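Local coordinates for PTS-dependent dihydroxyacetone kinase, ADP-binding subunit DhaL (PDB 3CR3), which carries ADP in the dihydroxyacetone kinase system, receiving a phosphoryl group from DhaM to form bound ATP and passing it to dihydroxyacetone held on DhaK, at residues F14-I18 / Y182-T186. Residues are numbered along the deposited sequence; the frame is centred on the assembly and turned at random.
Sequences FNEKI and YLFET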
loop_
_atom_site.group_PDB
_atom_site.type_symbol
_atom_site.label_atom_id
_atom_site.label_comp_id
_atom_site.label_asym_id
_atom_site.label_seq_id
_atom_site.Cartn_x
_atom_site.Cartn_y
_atom_site.Cartn_z
ATOM N N PHE A 14 11.086 35.198 12.967
ATOM C CA PHE A 14 10.586 33.821 12.920
ATOM C C PHE A 14 11.566 32.895 12.181
ATOM O O PHE A 14 11.953 31.855 12.708
ATOM C CB PHE A 14 9.182 33.764 12.300
ATOM C CG PHE A 14 8.652 32.363 12.120
ATOM C CD1 PHE A 14 8.504 31.502 13.217
ATOM C CD2 PHE A 14 8.293 31.905 10.865
ATOM C CE1 PHE A 14 8.017 30.209 13.048
ATOM C CE2 PHE A 14 7.786 30.611 10.684
ATOM C CZ PHE A 14 7.656 29.764 11.763
ATOM N N ASN A 15 11.979 33.280 10.972
ATOM C CA ASN A 15 13.026 32.539 10.259
ATOM C C ASN A 15 14.267 32.308 11.126
ATOM O O ASN A 15 14.833 31.219 11.101
ATOM C CB ASN A 15 13.415 33.251 8.963
ATOM C CG ASN A 15 14.483 32.502 8.172
ATOM O OD1 ASN A 15 14.371 31.304 7.922
ATOM N ND2 ASN A 15 15.523 33.221 7.765
ATOM N N GLU A 16 14.670 33.327 11.890
ATOM C CA GLU A 16 15.823 33.229 12.795
ATOM C C GLU A 16 15.622 32.188 13.899
ATOM O O GLU A 16 16.506 31.394 14.162
ATOM C CB GLU A 16 16.163 34.593 13.416
ATOM C CG GLU A 16 16.896 35.557 12.497
ATOM C CD GLU A 16 16.915 36.986 13.029
ATOM O OE1 GLU A 16 16.871 37.180 14.276
ATOM O OE2 GLU A 16 16.978 37.927 12.199
ATOM N N LYS A 17 14.459 32.207 14.551
ATOM C CA LYS A 17 14.120 31.188 15.551
ATOM C C LYS A 17 14.106 29.792 14.944
ATOM O O LYS A 17 14.511 28.824 15.589
ATOM C CB LYS A 17 12.749 31.477 16.152
ATOM C CG LYS A 17 12.708 32.661 17.091
ATOM C CD LYS A 17 13.297 32.306 18.443
ATOM C CE LYS A 17 13.049 33.392 19.456
ATOM N NZ LYS A 17 13.400 32.917 20.836
ATOM N N ILE A 18 13.623 29.701 13.707
ATOM C CA ILE A 18 13.520 28.434 12.982
ATOM C C ILE A 18 14.906 27.868 12.656
ATOM O O ILE A 18 15.180 26.700 12.933
ATOM C CB ILE A 18 12.670 28.579 11.686
ATOM C CG1 ILE A 18 11.171 28.707 12.016
ATOM C CG2 ILE A 18 12.930 27.429 10.729
ATOM C CD1 ILE A 18 10.571 27.519 12.751
ATOM N N TYR A 182 7.266 29.555 18.240
ATOM C CA TYR A 182 8.259 30.490 17.699
ATOM C C TYR A 182 7.577 31.555 16.848
ATOM O O TYR A 182 7.955 32.719 16.874
ATOM C CB TYR A 182 9.301 29.758 16.828
ATOM C CG TYR A 182 10.137 28.689 17.521
ATOM C CD1 TYR A 182 10.497 28.789 18.872
ATOM C CD2 TYR A 182 10.602 27.589 16.794
ATOM C CE1 TYR A 182 11.296 27.784 19.493
ATOM C CE2 TYR A 182 11.386 26.605 17.374
ATOM C CZ TYR A 182 11.724 26.691 18.722
ATOM O OH TYR A 182 12.490 25.687 19.266
ATOM N N LEU A 183 6.570 31.149 16.084
ATOM C CA LEU A 183 5.835 32.082 15.236
ATOM C C LEU A 183 5.168 33.196 16.036
ATOM O O LEU A 183 5.271 34.384 15.680
ATOM C CB LEU A 183 4.785 31.331 14.397
ATOM C CG LEU A 183 4.046 32.154 13.339
ATOM C CD1 LEU A 183 5.038 32.720 12.314
ATOM C CD2 LEU A 183 3.012 31.282 12.643
ATOM N N PHE A 184 4.483 32.801 17.106
ATOM C CA PHE A 184 3.693 33.732 17.909
ATOM C C PHE A 184 4.526 34.552 18.871
ATOM O O PHE A 184 4.189 35.703 19.155
ATOM C CB PHE A 184 2.606 32.985 18.687
ATOM C CG PHE A 184 1.649 32.221 17.814
ATOM C CD1 PHE A 184 1.325 32.682 16.533
ATOM C CD2 PHE A 184 1.050 31.047 18.282
ATOM C CE1 PHE A 184 0.435 31.985 15.724
ATOM C CE2 PHE A 184 0.158 30.336 17.474
ATOM C CZ PHE A 184 -0.155 30.825 16.189
ATOM N N GLU A 185 5.572 33.930 19.406
ATOM C CA GLU A 185 6.532 34.608 20.258
ATOM C C GLU A 185 7.213 35.781 19.526
ATOM O O GLU A 185 7.320 36.871 20.069
ATOM C CB GLU A 185 7.529 33.578 20.815
ATOM C CG GLU A 185 8.960 34.002 20.898
ATOM C CD GLU A 185 9.846 32.922 21.518
ATOM O OE1 GLU A 185 9.477 31.709 21.463
ATOM O OE2 GLU A 185 10.908 33.306 22.057
ATOM N N THR A 186 7.651 35.552 18.292
ATOM C CA THR A 186 8.214 36.627 17.458
ATOM C C THR A 186 7.151 37.662 17.040
ATOM O O THR A 186 7.430 38.845 16.940
ATOM C CB THR A 186 8.899 36.059 16.216
ATOM O OG1 THR A 186 8.017 35.127 15.563
ATOM C CG2 THR A 186 10.185 35.337 16.621
#
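L183 sets its CD1 methyl squarely over the F14 ring, 3.5 Å from the centroid and only 8° off the ring normal, a CH-pi contact; I18 CG1 covers the other face nearer its rim. From the backbone outward, F14 CB lies beside T186 OG1, CG meets L183 CD1, and with CG anti to the backbone N (chi1 175°) the ring reaches across to the second helix: CD1 comes within 3.4 Å of L183 CA, CE1 lies against L183 N and CA, and CD2, CE2 and CZ share the L183 methyl. Cut back to an alanine, F14 would lose its ring, which is likely to open a gap between the helices and leave L183 CD1 without its aromatic face. Next along, K17 CB packs on Y182 CB at 3.9 Å, while I18 CD1 comes to the edge of the Y182 ring. K17 CG passes T186 CG2 before the chain bends at chi2 and carries NZ to 2.8 Å from E185 OE2, a salt bridge in which NZ meets OE2 from above the carboxylate plane. Segments 14-18 and 182-186, on helices 4-20 and 175-191 of the all-helical DhaL fold, run 138° apart in their N-to-C directions, with helix 37-54 adding M41 and M45 against F14. The chemistry is divided: aromatic and aliphatic groups fill the buried seam, and a single salt bridge joins partly exposed K17 to buried E185, probably offsetting part of the cost of burying that carboxylate.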